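Long-range contact in 432aa long hypothetical deoxyribodipyrimidine photolyase (Sulfolobus tokodaii, PDB 2E0I), which probably repairs ultraviolet-damaged DNA by splitting pyrimidine dimers with light, and carries two FAD molecules, one of them a likely light-harvesting antenna: residues M1-I6 with V90-N96. Numbering follows the deposited sequence.
Sequences MDCIFI and VDAIYVN
I4 and Y94 join two neighbouring parallel strands of the five-stranded sheet in the Rossmann-like N-terminal domain of the photolyase family. Strand 2-6 lies between 28-35 and 92-96; the short segments of 2-6 and 92-96 are inclined by 24° and their axes come within 4.6 Å. The ladder has the parallel pattern, in which one residue bonds to two staggered partners: I4 N donates to A92 O (3.0 Å) and I4 O accepts from Y94 N, while Y94 O in turn receives I6 N at 3.1 Å. At the outer end D91 N donates to D2 O.

Y94 can be followed outward along the face it shares with C3 and F5. Y94 CB is 3.9 Å from F5 CD1, in plane at the edge of that ring. With chi1 at -69°, Y94 CG stands beside its own backbone N and the ring runs back toward the start of strand 2-6. Y94 CD1 and CE1 then pass C3 SG, which is 3.4 Å from CE1; the sulfur sits 59° off the ring normal, an oblique sulfur-aromatic contact. That sulfur is tied by a disulfide to C26, just beyond helix 17-25, and E25 on this helix hydrogen-bonds the phenol oxygen, so the tyrosine spans the interval between sheet and helix.

On the other face, the contacts between the two segments are aliphatic, and F121 of strand 120-124 packs on I93. V90 CG2 lies 3.9 Å from I4 CG1, the two side chains crossing at about a right angle. Near the end of the sheet, where a bound FAD lies about 6 Å from the I6 side chain, I6 CD1 approaches I93 CG2 to 4.0 Å.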
# COMPACT_ATOMS: atom_id res chain seq x y z
N MET A 1 29.05 20.89 -1.43
CA MET A 1 29.59 19.57 -0.98
C MET A 1 29.29 18.50 -2.01
O MET A 1 28.56 18.73 -2.98
CB MET A 1 28.91 19.14 0.32
CG MET A 1 28.69 20.24 1.32
SD MET A 1 27.71 19.61 2.70
CE MET A 1 26.02 20.12 2.20
N ASP A 2 29.87 17.32 -1.80
CA ASP A 2 29.63 16.18 -2.66
C ASP A 2 28.77 15.27 -1.80
O ASP A 2 29.27 14.62 -0.89
CB ASP A 2 30.92 15.45 -3.03
CG ASP A 2 31.56 15.99 -4.30
OD1 ASP A 2 30.83 16.51 -5.19
OD2 ASP A 2 32.80 15.88 -4.43
N CYS A 3 27.47 15.25 -2.06
CA CYS A 3 26.60 14.43 -1.25
C CYS A 3 25.76 13.41 -2.02
O CYS A 3 25.72 13.41 -3.25
CB CYS A 3 25.72 15.32 -0.38
SG CYS A 3 24.36 16.21 -1.20
N ILE A 4 25.12 12.52 -1.26
CA ILE A 4 24.29 11.44 -1.80
C ILE A 4 22.81 11.49 -1.40
O ILE A 4 22.47 11.82 -0.26
CB ILE A 4 24.84 10.06 -1.34
CG1 ILE A 4 26.10 9.71 -2.13
CG2 ILE A 4 23.79 8.97 -1.48
CD1 ILE A 4 26.65 8.35 -1.79
N PHE A 5 21.94 11.18 -2.35
CA PHE A 5 20.53 11.13 -2.05
C PHE A 5 20.09 9.70 -2.29
O PHE A 5 20.34 9.14 -3.37
CB PHE A 5 19.69 12.02 -2.95
CG PHE A 5 18.22 11.89 -2.68
CD1 PHE A 5 17.67 12.44 -1.51
CD2 PHE A 5 17.42 11.12 -3.51
CE1 PHE A 5 16.33 12.21 -1.17
CE2 PHE A 5 16.07 10.88 -3.18
CZ PHE A 5 15.53 11.43 -2.01
N ILE A 6 19.43 9.11 -1.29
CA ILE A 6 18.98 7.73 -1.40
C ILE A 6 17.48 7.62 -1.62
O ILE A 6 16.69 8.00 -0.74
CB ILE A 6 19.34 6.89 -0.13
CG1 ILE A 6 20.85 6.90 0.11
CG2 ILE A 6 18.85 5.45 -0.29
CD1 ILE A 6 21.24 6.21 1.41
N VAL A 90 31.94 10.31 1.64
CA VAL A 90 31.04 11.33 1.11
C VAL A 90 30.77 12.37 2.20
O VAL A 90 30.96 12.09 3.39
CB VAL A 90 29.70 10.69 0.65
CG1 VAL A 90 28.75 10.55 1.83
CG2 VAL A 90 29.09 11.52 -0.46
N ASP A 91 30.34 13.56 1.81
CA ASP A 91 30.07 14.64 2.77
C ASP A 91 28.80 14.50 3.58
O ASP A 91 28.81 14.56 4.81
CB ASP A 91 30.02 15.98 2.04
CG ASP A 91 31.38 16.53 1.76
OD1 ASP A 91 32.33 15.73 1.55
OD2 ASP A 91 31.49 17.78 1.74
N ALA A 92 27.69 14.34 2.86
CA ALA A 92 26.39 14.21 3.48
C ALA A 92 25.54 13.18 2.74
O ALA A 92 25.85 12.79 1.60
CB ALA A 92 25.68 15.56 3.50
N ILE A 93 24.48 12.75 3.40
CA ILE A 93 23.54 11.79 2.83
C ILE A 93 22.15 12.32 3.11
O ILE A 93 21.81 12.62 4.25
CB ILE A 93 23.71 10.40 3.49
CG1 ILE A 93 25.01 9.74 3.01
CG2 ILE A 93 22.49 9.55 3.20
CD1 ILE A 93 25.30 8.41 3.66
N TYR A 94 21.35 12.46 2.05
CA TYR A 94 19.99 12.97 2.21
C TYR A 94 18.96 11.89 1.93
O TYR A 94 19.18 11.03 1.08
CB TYR A 94 19.74 14.14 1.26
CG TYR A 94 20.50 15.41 1.56
CD1 TYR A 94 21.88 15.48 1.37
CD2 TYR A 94 19.84 16.54 2.02
CE1 TYR A 94 22.57 16.65 1.64
CE2 TYR A 94 20.52 17.72 2.29
CZ TYR A 94 21.89 17.76 2.10
OH TYR A 94 22.58 18.92 2.39
N VAL A 95 17.84 11.93 2.64
CA VAL A 95 16.74 10.98 2.44
C VAL A 95 15.44 11.55 2.96
O VAL A 95 15.41 12.63 3.55
CB VAL A 95 16.95 9.64 3.18
CG1 VAL A 95 18.29 9.05 2.81
CG2 VAL A 95 16.84 9.84 4.68
N ASN A 96 14.37 10.82 2.74
CA ASN A 96 13.06 11.21 3.22
C ASN A 96 12.71 10.16 4.27
O ASN A 96 12.63 8.98 3.96
CB ASN A 96 12.05 11.19 2.08
CG ASN A 96 12.18 12.39 1.17
OD1 ASN A 96 12.11 12.26 -0.05
ND2 ASN A 96 12.36 13.56 1.75